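Local coordinates for protein PA4485 (Pseudomonas aeruginosa, PDB 4AVR) that probably acts as a lytic transglycosylase of the RlpA family, cleaving bacterial cell-wall glycan strands, with a strong preference for naked ones that lack stem peptides, at residues A[3-8]-A[84-89]; A[16-21]-A[57-62]; A[51-56]-A[73-78]. One frame throughout, in Å; residues are numbered along the deposited sequence.

The three contacts illustrate how one compact sheet protein uses different chemistry in different places. Interaction 1 is strand to strand: paired backbones carry it, with a small apolar cluster on one face. Interactions 2 and 3 both draw on strand 52-59, but from opposite sides of the chain's centre, about 17 Å apart between their centres. Interaction 3 packs helix 73-79 on this strand by apolar contact, giving way to water and a guanidinium at its exposed end, whereas interaction 2 ties a turn to the strand's far part almost wholly by polar bonds. Each is partly buried and touches the second subunit. Interactions 1 and 3 meet directly, where Y8 CB packs 3.8 Å from A76 CB.

Interaction 1 of 3, residues A[3-8]-A[84-89]; sequences TGEASY and SGVAPV
V89 turns both methyls to the opposite strand: with chi1 at -62°, CG1 stands anti to its own carbonyl carbon, where it meets A6 CB at 3.5 Å, and CG2 lies between backbone N and carbonyl carbon, 3.4 Å from G4 O. On the face shared with P88, E5 has CG anti to its backbone N (chi1 179°). The extended acid passes obliquely across V86, E5 OE2 resting 3.7 Å from V86 CG2, while OE1 is salt-bridged to R67. Between these two faces runs an antiparallel ladder. G4 with V89 and A6 with A87 each exchange two bonds; A6 N to A87 O is short at 2.8 Å and nearly straight (177°), its return bond from A87 N to A6 O longer at 3.2 Å. P88, lacking an N-H, occupies the non-hydrogen-bonded position facing E5. The ladder ends at the A6-A87 pair; further on, the Y8 ring meets G85 O obliquely, CD2 to O 3.6 Å. S11 of the second subunit bonds both Y8 N and G85 O. Strand 2-8 is thus flanked by strands 87-93 and 67-71, A6 and V89 packing onto I69 and I68, while strand 41-46 borders the other edge of strand 87-93.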
loop_
_atom_site.group_PDB
_atom_site.type_symbol
_atom_site.label_atom_id
_atom_site.label_comp_id
_atom_site.label_asym_id
_atom_site.label_seq_id
_atom_site.Cartn_x
_atom_site.Cartn_y
_atom_site.Cartn_z
ATOM N N THR A 3 18.343 -9.769 5.918
ATOM C CA THR A 3 17.114 -9.757 6.698
ATOM C C THR A 3 16.674 -8.333 6.927
ATOM O O THR A 3 17.501 -7.447 7.153
ATOM C CB THR A 3 17.361 -10.415 8.090
ATOM O OG1 THR A 3 17.860 -11.746 7.951
ATOM C CG2 THR A 3 16.147 -10.419 8.974
ATOM N N GLY A 4 15.361 -8.112 6.921
ATOM C CA GLY A 4 14.802 -6.836 7.314
ATOM C C GLY A 4 13.294 -6.904 7.221
ATOM O O GLY A 4 12.727 -7.977 6.986
ATOM N N GLU A 5 12.641 -5.762 7.392
ATOM C CA GLU A 5 11.195 -5.692 7.259
ATOM C C GLU A 5 10.801 -5.636 5.791
ATOM O O GLU A 5 11.428 -4.916 5.004
ATOM C CB GLU A 5 10.647 -4.470 8.008
ATOM C CG GLU A 5 9.140 -4.267 7.937
ATOM C CD GLU A 5 8.706 -2.948 8.569
ATOM O OE1 GLU A 5 8.899 -1.877 7.958
ATOM O OE2 GLU A 5 8.156 -2.991 9.682
ATOM N N ALA A 6 9.750 -6.357 5.431
ATOM C CA ALA A 6 9.082 -6.225 4.126
ATOM C C ALA A 6 7.775 -5.478 4.317
ATOM O O ALA A 6 7.085 -5.639 5.322
ATOM C CB ALA A 6 8.781 -7.581 3.500
ATOM N N SER A 7 7.425 -4.699 3.298
ATOM C CA SER A 7 6.125 -4.047 3.183
ATOM C C SER A 7 5.524 -4.401 1.834
ATOM O O SER A 7 6.173 -5.054 1.026
ATOM C CB SER A 7 6.290 -2.528 3.257
ATOM O OG SER A 7 6.769 -2.036 2.017
ATOM N N TYR A 8 4.304 -3.917 1.576
ATOM C CA TYR A 8 3.739 -4.025 0.236
ATOM C C TYR A 8 3.151 -2.707 -0.227
ATOM O O TYR A 8 2.720 -1.862 0.564
ATOM C CB TYR A 8 2.756 -5.185 0.089
ATOM C CG TYR A 8 1.432 -5.113 0.813
ATOM C CD1 TYR A 8 0.313 -4.558 0.213
ATOM C CD2 TYR A 8 1.280 -5.700 2.065
ATOM C CE1 TYR A 8 -0.931 -4.581 0.849
ATOM C CE2 TYR A 8 0.065 -5.752 2.710
ATOM C CZ TYR A 8 -1.031 -5.181 2.102
ATOM O OH TYR A 8 -2.263 -5.234 2.725
ATOM N N SER A 84 -1.154 -8.647 8.027
ATOM C CA SER A 84 -0.116 -8.127 8.915
ATOM C C SER A 84 0.474 -6.824 8.401
ATOM O O SER A 84 0.957 -6.014 9.199
ATOM C CB SER A 84 0.999 -9.139 9.132
ATOM O OG SER A 84 1.689 -9.451 7.950
ATOM N N GLY A 85 0.455 -6.619 7.089
ATOM C CA GLY A 85 0.947 -5.384 6.476
ATOM C C GLY A 85 2.448 -5.392 6.262
ATOM O O GLY A 85 2.942 -5.097 5.177
ATOM N N VAL A 86 3.168 -5.701 7.327
ATOM C CA VAL A 86 4.593 -5.873 7.277
ATOM C C VAL A 86 4.958 -7.216 7.879
ATOM O O VAL A 86 4.158 -7.856 8.564
ATOM C CB VAL A 86 5.282 -4.747 8.047
ATOM C CG1 VAL A 86 5.041 -3.410 7.362
ATOM C CG2 VAL A 86 4.844 -4.721 9.512
ATOM N N ALA A 87 6.179 -7.647 7.602
ATOM C CA ALA A 87 6.671 -8.892 8.168
ATOM C C ALA A 87 8.180 -8.870 8.134
ATOM O O ALA A 87 8.767 -8.316 7.220
ATOM C CB ALA A 87 6.164 -10.088 7.368
ATOM N N PRO A 88 8.827 -9.544 9.094
ATOM C CA PRO A 88 10.263 -9.787 8.973
ATOM C C PRO A 88 10.509 -10.808 7.880
ATOM O O PRO A 88 9.834 -11.843 7.838
ATOM C CB PRO A 88 10.629 -10.358 10.348
ATOM C CG PRO A 88 9.374 -11.057 10.797
ATOM C CD PRO A 88 8.223 -10.272 10.229
ATOM N N VAL A 89 11.482 -10.545 7.011
ATOM C CA VAL A 89 11.796 -11.443 5.929
ATOM C C VAL A 89 13.289 -11.711 5.837
ATOM O O VAL A 89 14.129 -10.894 6.203
ATOM C CB VAL A 89 11.296 -10.941 4.539
ATOM C CG1 VAL A 89 9.785 -10.823 4.521
ATOM C CG2 VAL A 89 11.962 -9.636 4.141
#

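Interaction 2 of 3, residues A[16-21]-A[57-62]; sequences LRTASG and INDRGP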
loop_
_atom_site.group_PDB
_atom_site.type_symbol
_atom_site.label_atom_id
_atom_site.label_comp_id
_atom_site.label_asym_id
_atom_site.label_seq_id
_atom_site.Cartn_x
_atom_site.Cartn_y
_atom_site.Cartn_z
ATOM N N LEU A 16 1.626 3.903 -11.942
ATOM C CA LEU A 16 2.655 4.935 -11.843
ATOM C C LEU A 16 4.017 4.322 -12.089
ATOM O O LEU A 16 4.255 3.156 -11.795
ATOM C CB LEU A 16 2.633 5.607 -10.470
ATOM C CG LEU A 16 1.299 6.271 -10.129
ATOM C CD1 LEU A 16 1.372 6.935 -8.764
ATOM C CD2 LEU A 16 0.903 7.275 -11.198
ATOM N N ARG A 17 4.936 5.121 -12.624
ATOM C CA ARG A 17 6.244 4.623 -13.005
ATOM C C ARG A 17 7.108 4.274 -11.823
ATOM O O ARG A 17 7.306 5.090 -10.920
ATOM C CB ARG A 17 7.016 5.692 -13.766
ATOM C CG ARG A 17 6.387 6.170 -15.027
ATOM C CD ARG A 17 6.507 5.115 -16.075
ATOM N NE ARG A 17 6.100 5.656 -17.368
ATOM C CZ ARG A 17 6.067 4.957 -18.488
ATOM N NH1 ARG A 17 6.455 3.684 -18.486
ATOM N NH2 ARG A 17 5.655 5.517 -19.609
ATOM N N THR A 18 7.667 3.071 -11.870
ATOM C CA THR A 18 8.741 2.663 -10.993
ATOM C C THR A 18 10.057 3.208 -11.536
ATOM O O THR A 18 10.129 3.695 -12.677
ATOM C CB THR A 18 8.847 1.122 -10.916
ATOM O OG1 THR A 18 9.227 0.606 -12.195
ATOM C CG2 THR A 18 7.542 0.482 -10.427
ATOM N N ALA A 19 11.113 3.082 -10.744
ATOM C CA ALA A 19 12.444 3.542 -11.168
ATOM C C ALA A 19 12.947 2.776 -12.397
ATOM O O ALA A 19 13.743 3.319 -13.172
ATOM C CB ALA A 19 13.432 3.414 -10.023
ATOM N N SER A 20 12.500 1.529 -12.584
ATOM C CA SER A 20 12.881 0.720 -13.756
ATOM C C SER A 20 12.192 1.161 -15.024
ATOM O O SER A 20 12.542 0.685 -16.125
ATOM C CB SER A 20 12.522 -0.756 -13.592
ATOM O OG SER A 20 11.122 -0.966 -13.661
ATOM N N GLY A 21 11.178 2.009 -14.888
ATOM C CA GLY A 21 10.367 2.423 -16.014
ATOM C C GLY A 21 9.061 1.679 -16.109
ATOM O O GLY A 21 8.125 2.192 -16.705
ATOM N N ILE A 57 13.222 -7.499 -9.080
ATOM C CA ILE A 57 13.426 -6.113 -8.668
ATOM C C ILE A 57 13.135 -5.167 -9.844
ATOM O O ILE A 57 13.721 -5.306 -10.922
ATOM C CB ILE A 57 14.861 -5.873 -8.136
ATOM C CG1 ILE A 57 15.158 -6.836 -6.966
ATOM C CG2 ILE A 57 15.061 -4.407 -7.761
ATOM C CD1 ILE A 57 14.143 -6.801 -5.829
ATOM N N ASN A 58 12.248 -4.210 -9.627
ATOM C CA ASN A 58 11.946 -3.206 -10.654
ATOM C C ASN A 58 11.788 -1.795 -10.101
ATOM O O ASN A 58 11.305 -0.927 -10.809
ATOM C CB ASN A 58 10.729 -3.612 -11.513
ATOM C CG ASN A 58 9.423 -3.370 -10.807
ATOM O OD1 ASN A 58 9.399 -3.137 -9.602
ATOM N ND2 ASN A 58 8.317 -3.408 -11.562
ATOM N N ASP A 59 12.207 -1.548 -8.862
ATOM C CA ASP A 59 11.997 -0.237 -8.264
ATOM C C ASP A 59 13.015 0.012 -7.163
ATOM O O ASP A 59 13.681 -0.917 -6.698
ATOM C CB ASP A 59 10.564 -0.130 -7.712
ATOM C CG ASP A 59 10.033 1.301 -7.628
ATOM O OD1 ASP A 59 10.717 2.264 -8.029
ATOM O OD2 ASP A 59 8.882 1.452 -7.157
ATOM N N ARG A 60 13.109 1.278 -6.772
ATOM C CA ARG A 60 13.919 1.731 -5.663
ATOM C C ARG A 60 13.027 2.082 -4.482
ATOM O O ARG A 60 11.825 1.844 -4.493
ATOM C CB ARG A 60 14.826 2.897 -6.116
ATOM C CG ARG A 60 15.800 2.507 -7.219
ATOM C CD ARG A 60 16.780 1.452 -6.747
ATOM N NE ARG A 60 17.641 0.981 -7.824
ATOM C CZ ARG A 60 18.069 -0.279 -7.946
ATOM N NH1 ARG A 60 17.726 -1.204 -7.054
ATOM N NH2 ARG A 60 18.832 -0.642 -8.975
ATOM N N GLY A 61 13.655 2.618 -3.444
ATOM C CA GLY A 61 13.195 2.387 -2.079
ATOM C C GLY A 61 13.627 0.983 -1.658
ATOM O O GLY A 61 14.261 0.269 -2.416
ATOM N N PRO A 62 13.250 0.547 -0.445
ATOM C CA PRO A 62 12.409 1.241 0.517
ATOM C C PRO A 62 12.959 2.527 1.107
ATOM O O PRO A 62 14.148 2.857 0.962
ATOM C CB PRO A 62 12.249 0.225 1.647
ATOM C CG PRO A 62 12.508 -1.090 1.023
ATOM C CD PRO A 62 13.467 -0.862 -0.072
#
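S20 and N58 form the heart of this contact, which shows how one backbone carbonyl can take two bonds from a turn. N58 O accepts from S20 twice: from OG at 2.9 Å, and from the backbone N at a longer 3.3 Å, the latter donor standing 44° above the carbonyl plane. Having OG between backbone N and carbonyl carbon (chi1 71°) brings the hydroxyl round to the same oxygen that the S20 N-H addresses. T18 OG1 lies close to it as well, 2.9 Å from N58 O, and is also bonded to E22 O. Beside this cluster, A19 N gives a nearly straight bond of 2.9 Å to D59 OD1, which it meets from above the carboxylate plane. T18 then leans across D59 obliquely, its CB 3.5 Å from D59 CG, and the methyl of A19 rests on the aliphatic part of R60, CB to CG 3.8 Å.

A second shell fixes these groups. Residues T18 to G21 make a type I beta turn, closed by G21 N to T18 O, and R17 NH1 reaches over to G21 O. E22 binds repeatedly: its backbone N to S20 OG, its OE1 to N58 ND2. D59 OD2 is held by Y9 OH, R60 NH1 by the carbonyls of H33 and L36, while R12 of the second subunit bonds R60 O.

The arrangement is a beta turn docked through its hydroxyls and N-H groups onto residues 58-60. It joins the long connection between strands 2-8 and 30-32 to the C-terminal part of strand 52-59 and what follows it, within a sheet consistent with the double-psi beta-barrel of the RlpA family.

Interaction 3 of 3, residues A[51-56]-A[73-78]; sequences RSVVVR and RKAAEG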
loop_
_atom_site.group_PDB
_atom_site.type_symbol
_atom_site.label_atom_id
_atom_site.label_comp_id
_atom_site.label_asym_id
_atom_site.label_seq_id
_atom_site.Cartn_x
_atom_site.Cartn_y
_atom_site.Cartn_z
ATOM N N ARG A 51 6.449 -18.917 4.706
ATOM C CA ARG A 51 6.057 -18.883 3.300
ATOM C C ARG A 51 7.088 -18.122 2.490
ATOM O O ARG A 51 7.704 -17.182 2.988
ATOM C CB ARG A 51 4.697 -18.240 3.145
ATOM C CG ARG A 51 3.620 -19.047 3.857
ATOM C CD ARG A 51 2.229 -18.510 3.637
ATOM N NE ARG A 51 1.810 -18.705 2.269
ATOM C CZ ARG A 51 0.658 -18.269 1.781
ATOM N NH1 ARG A 51 -0.186 -17.603 2.558
ATOM N NH2 ARG A 51 0.360 -18.486 0.510
ATOM N N SER A 52 7.281 -18.525 1.242
ATOM C CA SER A 52 8.267 -17.882 0.384
ATOM C C SER A 52 7.740 -17.668 -1.019
ATOM O O SER A 52 6.872 -18.396 -1.504
ATOM C CB SER A 52 9.565 -18.682 0.333
ATOM O OG SER A 52 9.417 -19.896 -0.350
ATOM N N VAL A 53 8.268 -16.622 -1.649
ATOM C CA VAL A 53 7.996 -16.297 -3.051
ATOM C C VAL A 53 9.286 -15.832 -3.704
ATOM O O VAL A 53 10.254 -15.514 -3.016
ATOM C CB VAL A 53 6.936 -15.186 -3.212
ATOM C CG1 VAL A 53 5.614 -15.587 -2.569
ATOM C CG2 VAL A 53 7.426 -13.870 -2.666
ATOM N N VAL A 54 9.284 -15.782 -5.035
ATOM C CA VAL A 54 10.373 -15.168 -5.796
ATOM C C VAL A 54 9.826 -13.922 -6.482
ATOM O O VAL A 54 8.782 -13.969 -7.150
ATOM C CB VAL A 54 10.966 -16.146 -6.815
ATOM C CG1 VAL A 54 12.035 -15.458 -7.650
ATOM C CG2 VAL A 54 11.557 -17.351 -6.101
ATOM N N VAL A 55 10.518 -12.809 -6.277
ATOM C CA VAL A 55 10.167 -11.540 -6.915
ATOM C C VAL A 55 11.314 -11.052 -7.782
ATOM O O VAL A 55 12.456 -11.493 -7.649
ATOM C CB VAL A 55 9.800 -10.459 -5.876
ATOM C CG1 VAL A 55 8.523 -10.830 -5.122
ATOM C CG2 VAL A 55 10.966 -10.188 -4.926
ATOM N N ARG A 56 10.964 -10.146 -8.693
ATOM C CA ARG A 56 11.901 -9.501 -9.607
ATOM C C ARG A 56 12.004 -8.028 -9.219
ATOM O O ARG A 56 10.981 -7.352 -9.061
ATOM C CB ARG A 56 11.304 -9.646 -11.023
ATOM C CG ARG A 56 12.022 -8.964 -12.156
ATOM C CD ARG A 56 11.337 -9.310 -13.474
ATOM N NE ARG A 56 9.931 -8.870 -13.588
ATOM C CZ ARG A 56 9.559 -7.663 -14.000
ATOM N NH1 ARG A 56 10.462 -6.746 -14.336
ATOM N NH2 ARG A 56 8.274 -7.366 -14.099
ATOM N N ARG A 73 1.332 -6.436 -4.398
ATOM C CA ARG A 73 0.198 -7.056 -3.720
ATOM C C ARG A 73 0.173 -8.567 -3.909
ATOM O O ARG A 73 -0.051 -9.319 -2.956
ATOM C CB ARG A 73 -1.116 -6.442 -4.213
ATOM C CG ARG A 73 -2.309 -6.829 -3.334
ATOM C CD ARG A 73 -3.396 -7.597 -3.992
ATOM N NE ARG A 73 -3.586 -7.335 -5.363
ATOM C CZ ARG A 73 -3.534 -8.147 -6.413
ATOM N NH1 ARG A 73 -3.317 -9.473 -6.415
ATOM N NH2 ARG A 73 -3.733 -7.523 -7.534
ATOM N N LYS A 74 0.376 -9.030 -5.136
ATOM C CA LYS A 74 0.353 -10.461 -5.412
ATOM C C LYS A 74 1.451 -11.181 -4.632
ATOM O O LYS A 74 1.231 -12.285 -4.105
ATOM C CB LYS A 74 0.489 -10.723 -6.915
ATOM C CG LYS A 74 0.423 -12.185 -7.292
ATOM C CD LYS A 74 -0.955 -12.759 -7.125
ATOM C CE LYS A 74 -1.030 -14.159 -7.716
ATOM N NZ LYS A 74 -2.354 -14.808 -7.486
ATOM N N ALA A 75 2.638 -10.585 -4.541
ATOM C CA ALA A 75 3.712 -11.190 -3.751
ATOM C C ALA A 75 3.335 -11.234 -2.269
ATOM O O ALA A 75 3.628 -12.215 -1.576
ATOM C CB ALA A 75 5.016 -10.436 -3.960
ATOM N N ALA A 76 2.707 -10.174 -1.776
ATOM C CA ALA A 76 2.263 -10.133 -0.385
ATOM C C ALA A 76 1.255 -11.232 -0.083
ATOM O O ALA A 76 1.277 -11.835 0.992
ATOM C CB ALA A 76 1.691 -8.787 -0.048
ATOM N N GLU A 77 0.372 -11.515 -1.037
ATOM C CA GLU A 77 -0.550 -12.654 -0.898
ATOM C C GLU A 77 0.212 -13.968 -0.766
ATOM O O GLU A 77 -0.092 -14.783 0.106
ATOM C CB GLU A 77 -1.519 -12.717 -2.087
ATOM C CG GLU A 77 -2.498 -11.556 -2.100
ATOM C CD GLU A 77 -3.319 -11.420 -3.354
ATOM O OE1 GLU A 77 -2.899 -11.816 -4.453
ATOM O OE2 GLU A 77 -4.365 -10.742 -3.281
ATOM N N GLY A 78 1.208 -14.176 -1.624
ATOM C CA GLY A 78 2.017 -15.393 -1.560
ATOM C C GLY A 78 2.790 -15.519 -0.251
ATOM O O GLY A 78 3.041 -16.621 0.210
HETATM O O HOH W 1 4.091 -18.864 -1.085
#
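G78 and V53 meet where the helix comes nearest the strand, their CA atoms 6.2 Å apart. V53 CG1, anti to its own carbonyl carbon (chi1 -59°), presses on the bare backbone of G78, 3.7 Å from both its CA and its C. The absence of a side chain on G78 is what admits the methyl so near the helix; the helix and strand axes, running 157° apart in direction, approach to 8.1 Å. V53 CG2 reaches more loosely toward A75 CB. Two residues further along the strand, V55 adds a second apolar touch, with its CG1 3.7 Å from A75 CB.

R51 shapes the other end of the contact. A bend at chi3 (69°) brings R51 NE round to the helix end, and the guanidinium beyond it lies with one face over G78 O, the carbon C of G78 being displaced toward the rim of the group. G78 O is 3.2 Å from R51 NE, but the angle is too poor for a hydrogen bond. The oxygen is served instead by a water that donates to it at 2.8 Å and also donates to S52 O at 2.9 Å, bridging helix and strand. Farther back in the helix, R73 and E77 form a salt bridge of their own.

Chemically, then, the join grades from an apolar seam of valines on alanine and glycine to a hydrated, polar margin. Since G78 O lies near the C-terminal end of the helix, where carbonyls carry partial negative charge, the R51 cation lying over this carbonyl probably gains electrostatic attraction there without a directed bond.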